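Local structure of putative peptide ABC-transport system periplasmic peptide-binding protein (Campylobacter jejuni, 4OEV) at residues A265-S270 / Y300-K305; R289-S294 / K439-F444; V397-Q402 / A424-R429; Y101-D106 / P390-F395. The protein binds nickel(II) outside the cytoplasm, here together with oxalate, and probably hands the metal to an ABC-type importer. All blocks are in the same frame, centred on the assembly; numbering follows the deposited sequence.

Contact 1 (A265-S270 / Y300-K305); sequences AVDKES and YKYDPK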
loop_
_atom_site.group_PDB
_atom_site.type_symbol
_atom_site.label_atom_id
_atom_site.label_comp_id
_atom_site.label_asym_id
_atom_site.label_seq_id
_atom_site.Cartn_x
_atom_site.Cartn_y
_atom_site.Cartn_z
ATOM N N ALA A 265 24.673 -9.169 5.866
ATOM C CA ALA A 265 24.668 -10.616 5.791
ATOM C C ALA A 265 23.902 -11.167 4.586
ATOM O O ALA A 265 24.094 -12.318 4.203
ATOM C CB ALA A 265 24.077 -11.186 7.059
ATOM N N VAL A 266 23.004 -10.373 4.025
ATOM C CA VAL A 266 22.100 -10.894 2.994
ATOM C C VAL A 266 22.592 -10.590 1.569
ATOM O O VAL A 266 22.822 -9.434 1.217
ATOM C CB VAL A 266 20.655 -10.299 3.172
ATOM C CG1 VAL A 266 19.714 -10.864 2.061
ATOM C CG2 VAL A 266 20.097 -10.638 4.555
ATOM N N ASP A 267 22.733 -11.622 0.746
ATOM C CA ASP A 267 23.121 -11.443 -0.653
ATOM C C ASP A 267 21.867 -11.198 -1.481
ATOM O O ASP A 267 21.268 -12.139 -2.023
ATOM C CB ASP A 267 23.913 -12.669 -1.176
ATOM C CG ASP A 267 24.443 -12.480 -2.600
ATOM O OD1 ASP A 267 24.258 -11.389 -3.179
ATOM O OD2 ASP A 267 25.104 -13.408 -3.119
ATOM N N LYS A 268 21.476 -9.926 -1.554
ATOM C CA LYS A 268 20.249 -9.517 -2.222
ATOM C C LYS A 268 20.302 -9.800 -3.718
ATOM O O LYS A 268 19.277 -10.123 -4.327
ATOM C CB LYS A 268 19.991 -8.017 -2.005
ATOM C CG LYS A 268 19.945 -7.595 -0.564
ATOM C CD LYS A 268 19.324 -6.223 -0.461
ATOM C CE LYS A 268 19.894 -5.418 0.662
ATOM N NZ LYS A 268 19.241 -4.027 0.737
ATOM N N GLU A 269 21.474 -9.660 -4.330
ATOM C CA GLU A 269 21.570 -9.931 -5.771
ATOM C C GLU A 269 21.160 -11.367 -6.072
ATOM O O GLU A 269 20.425 -11.623 -7.023
ATOM C CB GLU A 269 22.984 -9.686 -6.299
ATOM C CG GLU A 269 23.364 -8.235 -6.445
ATOM C CD GLU A 269 22.577 -7.529 -7.544
ATOM O OE1 GLU A 269 22.136 -8.207 -8.507
ATOM O OE2 GLU A 269 22.397 -6.290 -7.445
ATOM N N SER A 270 21.599 -12.299 -5.232
ATOM C CA SER A 270 21.267 -13.696 -5.437
ATOM C C SER A 270 19.768 -13.994 -5.300
ATOM O O SER A 270 19.232 -14.843 -6.018
ATOM C CB SER A 270 22.065 -14.569 -4.464
ATOM O OG SER A 270 21.531 -15.879 -4.415
ATOM N N TYR A 300 24.099 -1.042 2.030
ATOM C CA TYR A 300 24.743 -2.162 2.677
ATOM C C TYR A 300 25.054 -3.212 1.609
ATOM O O TYR A 300 24.181 -4.018 1.271
ATOM C CB TYR A 300 23.835 -2.755 3.784
ATOM C CG TYR A 300 23.645 -1.775 4.928
ATOM C CD1 TYR A 300 24.632 -1.632 5.909
ATOM C CD2 TYR A 300 22.508 -0.964 5.008
ATOM C CE1 TYR A 300 24.495 -0.731 6.953
ATOM C CE2 TYR A 300 22.353 -0.044 6.074
ATOM C CZ TYR A 300 23.361 0.066 7.035
ATOM O OH TYR A 300 23.259 0.957 8.107
ATOM N N LYS A 301 26.270 -3.187 1.053
ATOM C CA LYS A 301 26.688 -4.263 0.132
ATOM C C LYS A 301 26.707 -5.603 0.853
ATOM O O LYS A 301 26.921 -5.662 2.056
ATOM C CB LYS A 301 28.069 -4.020 -0.440
ATOM C CG LYS A 301 28.162 -2.936 -1.467
ATOM C CD LYS A 301 29.485 -3.072 -2.257
ATOM C CE LYS A 301 30.701 -3.307 -1.340
ATOM N NZ LYS A 301 31.997 -3.343 -2.103
ATOM N N TYR A 302 26.538 -6.691 0.118
ATOM C CA TYR A 302 26.656 -8.014 0.710
ATOM C C TYR A 302 28.095 -8.221 1.190
ATOM O O TYR A 302 29.003 -8.273 0.380
ATOM C CB TYR A 302 26.258 -9.084 -0.310
ATOM C CG TYR A 302 26.586 -10.497 0.113
ATOM C CD1 TYR A 302 26.053 -11.034 1.266
ATOM C CD2 TYR A 302 27.406 -11.299 -0.660
ATOM C CE1 TYR A 302 26.341 -12.333 1.653
ATOM C CE2 TYR A 302 27.686 -12.603 -0.294
ATOM C CZ TYR A 302 27.145 -13.113 0.866
ATOM O OH TYR A 302 27.436 -14.406 1.244
ATOM N N ASP A 303 28.303 -8.336 2.502
ATOM C CA ASP A 303 29.661 -8.453 3.083
ATOM C C ASP A 303 29.586 -9.191 4.433
ATOM O O ASP A 303 29.467 -8.567 5.508
ATOM C CB ASP A 303 30.270 -7.059 3.266
ATOM C CG ASP A 303 31.752 -7.071 3.538
ATOM O OD1 ASP A 303 32.340 -8.111 3.934
ATOM O OD2 ASP A 303 32.333 -5.981 3.367
ATOM N N PRO A 304 29.610 -10.525 4.373
ATOM C CA PRO A 304 29.523 -11.420 5.521
ATOM C C PRO A 304 30.619 -11.146 6.548
ATOM O O PRO A 304 30.381 -11.277 7.767
ATOM C CB PRO A 304 29.722 -12.810 4.892
ATOM C CG PRO A 304 29.291 -12.645 3.477
ATOM C CD PRO A 304 29.702 -11.266 3.099
ATOM N N LYS A 305 31.802 -10.763 6.063
ATOM C CA LYS A 305 32.926 -10.514 6.970
ATOM C C LYS A 305 32.648 -9.294 7.801
ATOM O O LYS A 305 32.938 -9.282 8.995
ATOM C CB LYS A 305 34.251 -10.338 6.241
ATOM C CG LYS A 305 35.422 -10.342 7.224
ATOM C CD LYS A 305 36.781 -10.157 6.552
ATOM C CE LYS A 305 37.918 -10.257 7.584
ATOM N NZ LYS A 305 37.662 -9.379 8.779
HETATM O O HOH W 1 22.992 -6.671 1.350
#
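Asp-267 lies over one face of the Tyr-302 ring. Its CB sits 3.5 Å from the centroid of that ring, only 5° off the ring normal, in a CH-pi contact. The carboxylate follows the same face: its plane is tilted 9° from the ring, so the two flat groups stack. This pose depends on Asp-267 CG standing anti to its backbone nitrogen (chi1 -175°), which lays the carboxylate over the CD2-CE2 side of the ring. The opposite face is taken by CD of Pro-304, toward the rim, so the tyrosine is sandwiched. At the edge, Ala-265 O approaches CE1 of Tyr-302 at 3.4 Å, a favourable meeting of a carbonyl with the slightly positive ring rim. A broad, flat residue suits this place because backbone and side chain of the turn can both lie against it. Water 1 bridges the two backbones, 2.8 Å from Val-266 O and 2.9 Å from Tyr-300 O. Asp-267 N is held by Glu-354. Asp-267 also centres an inverse gamma turn and caps helix 268-274 through a weak bond from Ser-270 N to its OD1. Asp-303 caps helix 304-313 through Lys-306 N, so the contact joins two helix starts, each with an aspartate N-cap.

Contact 2 (R289-S294 / K439-F444); sequences RSWANS and KYYKDF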
loop_
_atom_site.group_PDB
_atom_site.type_symbol
_atom_site.label_atom_id
_atom_site.label_comp_id
_atom_site.label_asym_id
_atom_site.label_seq_id
_atom_site.Cartn_x
_atom_site.Cartn_y
_atom_site.Cartn_z
ATOM N N ARG A 289 11.079 4.166 -6.826
ATOM C CA ARG A 289 10.276 4.397 -8.020
ATOM C C ARG A 289 9.617 5.777 -7.965
ATOM O O ARG A 289 8.757 6.099 -8.808
ATOM C CB ARG A 289 9.205 3.320 -8.190
ATOM C CG ARG A 289 9.764 2.002 -8.739
ATOM C CD ARG A 289 8.801 1.412 -9.752
ATOM N NE ARG A 289 9.210 0.056 -10.101
ATOM C CZ ARG A 289 9.869 -0.261 -11.210
ATOM N NH1 ARG A 289 10.160 0.684 -12.100
ATOM N NH2 ARG A 289 10.216 -1.530 -11.442
ATOM N N SER A 290 10.111 6.607 -7.058
ATOM C CA SER A 290 9.619 7.987 -6.880
ATOM C C SER A 290 10.496 9.077 -7.489
ATOM O O SER A 290 11.708 8.885 -7.639
ATOM C CB SER A 290 9.495 8.278 -5.399
ATOM O OG SER A 290 9.077 9.626 -5.222
ATOM N N TRP A 291 9.896 10.237 -7.814
ATOM C CA TRP A 291 10.686 11.402 -8.192
ATOM C C TRP A 291 11.575 11.822 -7.011
ATOM O O TRP A 291 12.639 12.445 -7.194
ATOM C CB TRP A 291 9.786 12.565 -8.645
ATOM C CG TRP A 291 8.678 12.916 -7.688
ATOM C CD1 TRP A 291 7.381 12.523 -7.773
ATOM C CD2 TRP A 291 8.772 13.744 -6.511
ATOM N NE1 TRP A 291 6.664 13.038 -6.725
ATOM C CE2 TRP A 291 7.493 13.801 -5.943
ATOM C CE3 TRP A 291 9.816 14.445 -5.890
ATOM C CZ2 TRP A 291 7.225 14.528 -4.786
ATOM C CZ3 TRP A 291 9.548 15.149 -4.720
ATOM C CH2 TRP A 291 8.270 15.181 -4.189
ATOM N N ALA A 292 11.128 11.460 -5.815
ATOM C CA ALA A 292 11.818 11.772 -4.565
ATOM C C ALA A 292 13.119 10.976 -4.367
ATOM O O ALA A 292 13.864 11.245 -3.435
ATOM C CB ALA A 292 10.881 11.499 -3.397
ATOM N N ASN A 293 13.383 9.987 -5.220
ATOM C CA ASN A 293 14.576 9.152 -5.068
ATOM C C ASN A 293 15.837 10.012 -5.215
ATOM O O ASN A 293 16.018 10.732 -6.206
ATOM C CB ASN A 293 14.535 7.982 -6.085
ATOM C CG ASN A 293 15.705 6.998 -5.943
ATOM O OD1 ASN A 293 16.575 7.167 -5.097
ATOM N ND2 ASN A 293 15.700 5.935 -6.762
ATOM N N SER A 294 16.724 9.916 -4.228
ATOM C CA SER A 294 17.959 10.703 -4.269
ATOM C C SER A 294 18.975 10.143 -5.276
ATOM O O SER A 294 19.910 10.840 -5.725
ATOM C CB SER A 294 18.555 10.759 -2.871
ATOM O OG SER A 294 18.761 9.441 -2.381
ATOM N N LYS A 439 15.286 17.486 -1.525
ATOM C CA LYS A 439 16.363 17.618 -0.543
ATOM C C LYS A 439 16.014 16.917 0.760
ATOM O O LYS A 439 16.827 16.182 1.311
ATOM C CB LYS A 439 16.669 19.084 -0.267
ATOM C CG LYS A 439 17.803 19.314 0.706
ATOM C CD LYS A 439 17.665 20.705 1.372
ATOM C CE LYS A 439 18.582 20.861 2.613
ATOM N NZ LYS A 439 18.520 19.752 3.646
ATOM N N TYR A 440 14.813 17.152 1.253
ATOM C CA TYR A 440 14.356 16.558 2.499
ATOM C C TYR A 440 14.171 15.032 2.377
ATOM O O TYR A 440 14.490 14.261 3.306
ATOM C CB TYR A 440 13.073 17.246 2.912
ATOM C CG TYR A 440 13.288 18.717 3.251
ATOM C CD1 TYR A 440 14.436 19.145 3.930
ATOM C CD2 TYR A 440 12.349 19.667 2.896
ATOM C CE1 TYR A 440 14.623 20.502 4.266
ATOM C CE2 TYR A 440 12.530 21.020 3.212
ATOM C CZ TYR A 440 13.655 21.421 3.895
ATOM O OH TYR A 440 13.804 22.749 4.189
ATOM N N TYR A 441 13.658 14.593 1.229
ATOM C CA TYR A 441 13.556 13.148 0.984
ATOM C C TYR A 441 14.958 12.567 0.915
ATOM O O TYR A 441 15.174 11.476 1.397
ATOM C CB TYR A 441 12.749 12.862 -0.314
ATOM C CG TYR A 441 11.299 13.057 -0.034
ATOM C CD1 TYR A 441 10.719 12.405 1.046
ATOM C CD2 TYR A 441 10.527 13.968 -0.757
ATOM C CE1 TYR A 441 9.415 12.594 1.369
ATOM C CE2 TYR A 441 9.211 14.175 -0.433
ATOM C CZ TYR A 441 8.658 13.468 0.627
ATOM O OH TYR A 441 7.359 13.630 0.991
ATOM N N LYS A 442 15.945 13.317 0.388
ATOM C CA LYS A 442 17.312 12.799 0.472
ATOM C C LYS A 442 17.774 12.653 1.932
ATOM O O LYS A 442 18.334 11.613 2.309
ATOM C CB LYS A 442 18.281 13.686 -0.310
ATOM C CG LYS A 442 19.730 13.211 -0.244
ATOM C CD LYS A 442 20.680 14.306 -0.710
ATOM C CE LYS A 442 22.060 13.776 -1.058
ATOM N NZ LYS A 442 22.896 13.443 0.153
ATOM N N ASP A 443 17.482 13.641 2.783
ATOM C CA ASP A 443 17.780 13.535 4.220
ATOM C C ASP A 443 17.111 12.293 4.831
ATOM O O ASP A 443 17.716 11.529 5.585
ATOM C CB ASP A 443 17.295 14.790 4.968
ATOM C CG ASP A 443 18.130 16.020 4.653
ATOM O OD1 ASP A 443 19.278 15.862 4.210
ATOM O OD2 ASP A 443 17.630 17.158 4.834
ATOM N N PHE A 444 15.857 12.089 4.471
ATOM C CA PHE A 444 15.120 10.950 4.925
ATOM C C PHE A 444 15.800 9.605 4.537
ATOM O O PHE A 444 16.020 8.715 5.394
ATOM C CB PHE A 444 13.699 11.049 4.348
ATOM C CG PHE A 444 12.916 9.753 4.421
ATOM C CD1 PHE A 444 12.610 9.197 5.633
ATOM C CD2 PHE A 444 12.483 9.117 3.269
ATOM C CE1 PHE A 444 11.891 8.025 5.727
ATOM C CE2 PHE A 444 11.768 7.943 3.343
ATOM C CZ PHE A 444 11.467 7.383 4.573
#
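Apolar packing centres on Ala-292, whose CB approaches CD2 of Tyr-441 at 3.6 Å, obliquely to the ring. A methyl group suits the spot, since it lets the loop backbone come close to the helix; Ala-292 O also lies near CB of Tyr-441. Farther along, CB of Ser-294 meets CG of Lys-442 at 3.8 Å, touching only the aliphatic stem of the lysine, whose ammonium group turns away to a salt bridge with Asp-446. The loop between strand 280-282 and helix 304-313 thus packs on helix 434-450, presenting its residues through a type I beta turn from Ser-290 to Asn-293. The second kind of contact is aromatic. Trp-291 CG lies between the backbone N and the carbonyl carbon (chi1 51°), a setting that brings CH2 to 4.0 Å from CE2 of Tyr-441, the six-membered ring and the phenol inclined at 78°. Pro-390 touches both rings. Polar bonds shape each segment: Ser-290 OG accepts from Ala-292 N at 2.8 Å, an ST turn, and on the helix Lys-439 NZ pairs with Asp-443 OD2 in a salt bridge.

Contact 3 (V397-Q402 / A424-R429); sequences VFESSQ and ALQKAR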
loop_
_atom_site.group_PDB
_atom_site.type_symbol
_atom_site.label_atom_id
_atom_site.label_comp_id
_atom_site.label_asym_id
_atom_site.label_seq_id
_atom_site.Cartn_x
_atom_site.Cartn_y
_atom_site.Cartn_z
ATOM N N VAL A 397 4.387 5.018 7.986
ATOM C CA VAL A 397 5.240 3.782 8.145
ATOM C C VAL A 397 6.469 3.974 9.058
ATOM O O VAL A 397 6.808 3.062 9.838
ATOM C CB VAL A 397 5.686 3.275 6.761
ATOM C CG1 VAL A 397 6.760 2.084 6.846
ATOM C CG2 VAL A 397 4.502 2.801 5.974
ATOM N N PHE A 398 7.123 5.136 8.959
ATOM C CA PHE A 398 8.429 5.398 9.613
ATOM C C PHE A 398 8.360 6.456 10.698
ATOM O O PHE A 398 9.242 6.537 11.541
ATOM C CB PHE A 398 9.457 5.864 8.569
ATOM C CG PHE A 398 9.693 4.817 7.462
ATOM C CD1 PHE A 398 10.373 3.649 7.751
ATOM C CD2 PHE A 398 9.211 5.020 6.175
ATOM C CE1 PHE A 398 10.569 2.672 6.751
ATOM C CE2 PHE A 398 9.395 4.063 5.180
ATOM C CZ PHE A 398 10.090 2.888 5.469
ATOM N N GLU A 399 7.367 7.342 10.630
ATOM C CA GLU A 399 7.395 8.428 11.579
ATOM C C GLU A 399 7.007 8.005 12.985
ATOM O O GLU A 399 6.115 7.129 13.203
ATOM C CB GLU A 399 6.500 9.581 11.031
ATOM C CG GLU A 399 7.025 10.993 11.274
ATOM C CD GLU A 399 6.374 11.543 12.495
ATOM O OE1 GLU A 399 6.733 12.662 12.917
ATOM O OE2 GLU A 399 5.426 10.878 13.004
ATOM N N SER A 400 7.663 8.634 13.984
ATOM C CA SER A 400 7.495 8.196 15.378
ATOM C C SER A 400 6.080 8.199 15.885
ATOM O O SER A 400 5.698 7.298 16.624
ATOM C CB SER A 400 8.271 9.118 16.353
ATOM O OG SER A 400 9.627 8.732 16.379
ATOM N N SER A 401 5.277 9.237 15.550
ATOM C CA SER A 401 3.924 9.297 16.083
ATOM C C SER A 401 2.996 8.221 15.492
ATOM O O SER A 401 1.829 8.073 15.905
ATOM C CB SER A 401 3.282 10.692 15.865
ATOM O OG SER A 401 3.084 10.959 14.471
ATOM N N GLN A 402 3.506 7.493 14.521
ATOM C CA GLN A 402 2.723 6.497 13.797
ATOM C C GLN A 402 3.091 5.085 14.231
ATOM O O GLN A 402 2.645 4.107 13.633
ATOM C CB GLN A 402 2.975 6.711 12.299
ATOM C CG GLN A 402 2.682 8.130 11.914
ATOM C CD GLN A 402 1.221 8.441 12.009
ATOM O OE1 GLN A 402 0.428 7.729 11.418
ATOM N NE2 GLN A 402 0.834 9.531 12.755
ATOM N N ALA A 424 12.783 14.951 8.656
ATOM C CA ALA A 424 12.905 14.955 7.219
ATOM C C ALA A 424 11.541 14.802 6.586
ATOM O O ALA A 424 11.204 15.549 5.675
ATOM C CB ALA A 424 13.855 13.846 6.762
ATOM N N LEU A 425 10.756 13.842 7.055
ATOM C CA LEU A 425 9.434 13.613 6.470
ATOM C C LEU A 425 8.462 14.748 6.741
ATOM O O LEU A 425 7.536 15.023 5.944
ATOM C CB LEU A 425 8.848 12.344 7.010
ATOM C CG LEU A 425 9.580 11.064 6.545
ATOM C CD1 LEU A 425 8.892 9.895 7.156
ATOM C CD2 LEU A 425 9.534 10.934 5.010
ATOM N N GLN A 426 8.618 15.375 7.890
ATOM C CA GLN A 426 7.730 16.492 8.240
ATOM C C GLN A 426 8.026 17.650 7.371
ATOM O O GLN A 426 7.092 18.261 6.822
ATOM C CB GLN A 426 7.856 16.845 9.741
ATOM C CG GLN A 426 7.182 15.794 10.681
ATOM C CD GLN A 426 7.338 16.114 12.186
ATOM O OE1 GLN A 426 7.562 17.262 12.573
ATOM N NE2 GLN A 426 7.205 15.093 13.029
ATOM N N LYS A 427 9.309 18.002 7.230
ATOM C CA LYS A 427 9.659 19.094 6.317
ATOM C C LYS A 427 9.249 18.755 4.890
ATOM O O LYS A 427 8.607 19.541 4.197
ATOM C CB LYS A 427 11.156 19.411 6.365
ATOM C CG LYS A 427 11.603 20.166 7.638
ATOM C CD LYS A 427 13.118 20.174 7.746
ATOM C CE LYS A 427 13.622 21.240 8.723
ATOM N NZ LYS A 427 12.715 21.468 9.884
ATOM N N ALA A 428 9.568 17.544 4.475
ATOM C CA ALA A 428 9.316 17.149 3.093
ATOM C C ALA A 428 7.859 17.300 2.672
ATOM O O ALA A 428 7.581 17.687 1.549
ATOM C CB ALA A 428 9.764 15.660 2.895
ATOM N N ARG A 429 6.938 16.925 3.552
ATOM C CA ARG A 429 5.516 16.903 3.226
ATOM C C ARG A 429 4.877 18.297 3.309
ATOM O O ARG A 429 3.821 18.558 2.683
ATOM C CB ARG A 429 4.776 15.917 4.167
ATOM C CG ARG A 429 4.542 16.422 5.573
ATOM C CD ARG A 429 4.234 15.274 6.496
ATOM N NE ARG A 429 3.133 14.398 6.055
ATOM C CZ ARG A 429 1.953 14.310 6.695
ATOM N NH1 ARG A 429 1.009 13.466 6.290
ATOM N NH2 ARG A 429 1.710 15.062 7.768
#
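The carboxylate of Glu-399 and the amide of Gln-426 meet with their planes 46° apart, the two side chains crossing at about a right angle. The third flat group, the phenyl ring of Phe-398, carries CG1 of Val-397 over the centre of one face. Gln-426 NE2 donates to OE1 of Glu-399 over a modelled 2.5 Å, a length too short to be taken literally. Gln-426 runs extended beyond CG, and that reach lets a residue on the outer side of its helix arrive at the acid. The other carboxylate oxygen, OE2, is gripped twice from its own segment. Ser-401 OG donates to the syn lone pair of OE2 at 2.8 Å, whereas Ser-401 N approaches the same OE2 from above the carboxylate plane, 47° out of it. These bonds fix the rotation of the carboxylate and leave OE1 directed at the amide. Glutamate suits the place because its two oxygens can serve separate partners. Gln-402 NE2 in turn donates to Ser-401 OG nearly straight, at 169°. Apolar packing is slight: CB of Phe-398 lies 4.3 Å from CD1 of Leu-425. The contact thus ties the end of helix 395-398 to helix 419-429, whose Leu-425 also packs on Phe-444 of helix 434-450.

Contact 4 (Y101-D106 / P390-F395); sequences YVNFED and PDFHTF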
loop_
_atom_site.group_PDB
_atom_site.type_symbol
_atom_site.label_atom_id
_atom_site.label_comp_id
_atom_site.label_asym_id
_atom_site.label_seq_id
_atom_site.Cartn_x
_atom_site.Cartn_y
_atom_site.Cartn_z
ATOM N N TYR A 101 -6.382 10.026 8.260
ATOM C CA TYR A 101 -6.345 11.243 9.078
ATOM C C TYR A 101 -5.146 12.172 8.732
ATOM O O TYR A 101 -5.290 13.377 8.568
ATOM C CB TYR A 101 -6.338 10.853 10.563
ATOM C CG TYR A 101 -6.130 12.052 11.480
ATOM C CD1 TYR A 101 -4.906 12.285 12.117
ATOM C CD2 TYR A 101 -7.155 12.973 11.680
ATOM C CE1 TYR A 101 -4.740 13.432 12.944
ATOM C CE2 TYR A 101 -6.987 14.085 12.483
ATOM C CZ TYR A 101 -5.790 14.299 13.124
ATOM O OH TYR A 101 -5.654 15.418 13.892
ATOM N N VAL A 102 -3.964 11.581 8.575
ATOM C CA VAL A 102 -2.734 12.356 8.383
ATOM C C VAL A 102 -2.693 13.020 7.001
ATOM O O VAL A 102 -1.853 13.893 6.754
ATOM C CB VAL A 102 -1.455 11.456 8.600
ATOM C CG1 VAL A 102 -1.384 10.993 10.046
ATOM C CG2 VAL A 102 -1.487 10.263 7.620
ATOM N N ASN A 103 -3.601 12.623 6.091
ATOM C CA ASN A 103 -3.660 13.223 4.775
ATOM C C ASN A 103 -4.540 14.479 4.820
ATOM O O ASN A 103 -4.557 15.257 3.835
ATOM C CB ASN A 103 -4.210 12.271 3.694
ATOM C CG ASN A 103 -3.293 11.068 3.464
ATOM O OD1 ASN A 103 -2.354 10.860 4.202
ATOM N ND2 ASN A 103 -3.553 10.318 2.410
ATOM N N PHE A 104 -5.325 14.611 5.890
ATOM C CA PHE A 104 -6.270 15.760 6.003
ATOM C C PHE A 104 -6.172 16.612 7.253
ATOM O O PHE A 104 -6.914 17.600 7.366
ATOM C CB PHE A 104 -7.702 15.236 5.873
ATOM C CG PHE A 104 -7.964 14.608 4.546
ATOM C CD1 PHE A 104 -7.587 13.285 4.307
ATOM C CD2 PHE A 104 -8.512 15.338 3.508
ATOM C CE1 PHE A 104 -7.780 12.707 3.059
ATOM C CE2 PHE A 104 -8.734 14.750 2.252
ATOM C CZ PHE A 104 -8.361 13.440 2.027
ATOM N N GLU A 105 -5.255 16.278 8.173
ATOM C CA GLU A 105 -5.112 17.015 9.439
ATOM C C GLU A 105 -4.696 18.450 9.216
ATOM O O GLU A 105 -4.888 19.322 10.074
ATOM C CB GLU A 105 -4.076 16.346 10.367
ATOM C CG GLU A 105 -2.669 16.277 9.728
ATOM C CD GLU A 105 -1.643 15.602 10.632
ATOM O OE1 GLU A 105 -1.952 15.520 11.844
ATOM O OE2 GLU A 105 -0.593 15.081 10.125
ATOM N N ASP A 106 -4.103 18.696 8.063
ATOM C CA ASP A 106 -3.545 19.989 7.768
ATOM C C ASP A 106 -4.556 20.989 7.160
ATOM O O ASP A 106 -4.199 22.116 6.798
ATOM C CB ASP A 106 -2.386 19.794 6.827
ATOM C CG ASP A 106 -1.677 21.077 6.528
ATOM O OD1 ASP A 106 -1.442 21.859 7.478
ATOM O OD2 ASP A 106 -1.476 21.346 5.326
ATOM N N PRO A 390 5.229 10.657 -2.580
ATOM C CA PRO A 390 6.133 9.932 -1.665
ATOM C C PRO A 390 5.752 9.972 -0.189
ATOM O O PRO A 390 6.266 9.154 0.577
ATOM C CB PRO A 390 7.474 10.635 -1.867
ATOM C CG PRO A 390 7.137 11.976 -2.520
ATOM C CD PRO A 390 5.967 11.621 -3.425
ATOM N N ASP A 391 4.898 10.908 0.215
ATOM C CA ASP A 391 4.425 10.978 1.593
ATOM C C ASP A 391 3.608 9.766 1.998
ATOM O O ASP A 391 3.664 9.347 3.156
ATOM C CB ASP A 391 3.561 12.265 1.788
ATOM C CG ASP A 391 3.107 12.481 3.269
ATOM O OD1 ASP A 391 3.963 12.522 4.176
ATOM O OD2 ASP A 391 1.890 12.616 3.529
ATOM N N PHE A 392 2.834 9.189 1.060
ATOM C CA PHE A 392 1.739 8.272 1.478
ATOM C C PHE A 392 2.160 6.937 2.124
ATOM O O PHE A 392 1.491 6.436 3.077
ATOM C CB PHE A 392 0.832 7.991 0.264
ATOM C CG PHE A 392 0.004 9.172 -0.140
ATOM C CD1 PHE A 392 -0.271 10.164 0.763
ATOM C CD2 PHE A 392 -0.433 9.322 -1.458
ATOM C CE1 PHE A 392 -1.036 11.304 0.381
ATOM C CE2 PHE A 392 -1.183 10.443 -1.833
ATOM C CZ PHE A 392 -1.478 11.434 -0.911
ATOM N N HIS A 393 3.236 6.314 1.646
ATOM C CA HIS A 393 3.674 5.135 2.407
ATOM C C HIS A 393 4.982 5.432 3.157
ATOM O O HIS A 393 5.774 4.553 3.445
ATOM C CB HIS A 393 3.807 3.910 1.489
ATOM C CG HIS A 393 2.478 3.336 1.096
ATOM N ND1 HIS A 393 2.283 2.001 0.814
ATOM C CD2 HIS A 393 1.256 3.921 1.004
ATOM C CE1 HIS A 393 1.014 1.799 0.505
ATOM N NE2 HIS A 393 0.358 2.941 0.647
ATOM N N THR A 394 5.208 6.680 3.526
ATOM C CA THR A 394 6.379 6.890 4.352
ATOM C C THR A 394 5.994 7.470 5.668
ATOM O O THR A 394 6.507 7.016 6.707
ATOM C CB THR A 394 7.481 7.812 3.689
ATOM O OG1 THR A 394 6.899 9.061 3.321
ATOM C CG2 THR A 394 8.120 7.175 2.453
ATOM N N PHE A 395 5.074 8.449 5.678
ATOM C CA PHE A 395 4.729 9.045 6.950
ATOM C C PHE A 395 4.091 8.033 7.949
ATOM O O PHE A 395 4.565 7.884 9.115
ATOM C CB PHE A 395 3.805 10.260 6.747
ATOM C CG PHE A 395 3.695 11.164 7.983
ATOM C CD1 PHE A 395 4.639 12.139 8.208
ATOM C CD2 PHE A 395 2.661 10.990 8.915
ATOM C CE1 PHE A 395 4.541 13.002 9.361
ATOM C CE2 PHE A 395 2.563 11.814 10.082
ATOM C CZ PHE A 395 3.505 12.809 10.297
HETATM O O HOH W 2 0.534 10.317 4.118
#
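Neither backbone comes close to the other where side chains touch: the CA atoms of Val-102 and Phe-395 are 8.3 Å apart, and those of Asn-103 and Phe-392 8.0 Å, so side chains span the interval. Segment 101-106 begins as a short, weakly bonded helical turn, with Phe-104 N bonded to Tyr-101 O. In segment 390-395, Asp-391 O accepts from both Thr-394 N and Phe-395 N, and Thr-394 OG1 donates to Pro-390 O at 2.8 Å, which tightens the turn just before helix 395-398. Between the segments, the side chains of Asn-103 and Phe-392 cross at about a right angle, yet amide and ring planes are inclined by only 25°. Asn-103 CG stands anti to the carbonyl carbon (chi1 -65°), which turns the amide toward Phe-392 and sets ND2 obliquely 3.4 Å from CE1 of that ring. Water 2 lies 2.9 Å from Asn-103 OD1 and 2.7 Å from Asp-391 OD2, in plane at the Phe-392 edge. Asparagine suits this position because one end of its amide can pack against the phenyl while its oxygen accepts from the water. A purely apolar pair completes the contact: CG1 of Val-102 touches CE2 of Phe-395 at 4.0 Å. Ala-132 of helix 129-132 packs against both Asn-103 and Phe-392, and Arg-429 of helix 419-429 makes a cation-pi contact with Phe-395.

In the fold
Contacts 2, 3 and 4 form one connected cluster. Contacts 3 and 4 are closest, their centres about 9 Å apart, and are joined by Arg-429 of contact 3: its NE makes a salt bridge with Asp-391 OD1 at 2.8 Å, while NH1 probably bonds to Val-102 O. Contact 2 joins contact 3 through successive helices 419-429 and 434-450, Tyr-441 against Ala-428, and meets contact 4 where Trp-291 CZ2 lies 3.4 Å from Pro-390 CG. Contact 1 stands apart, its centre about 24 Å from that of contact 2. None contains the nickel ligands His-26, His-480 and His-481; the bound oxalate is about 11 Å from the side chain of Phe-398 and 13 Å from that of Phe-392.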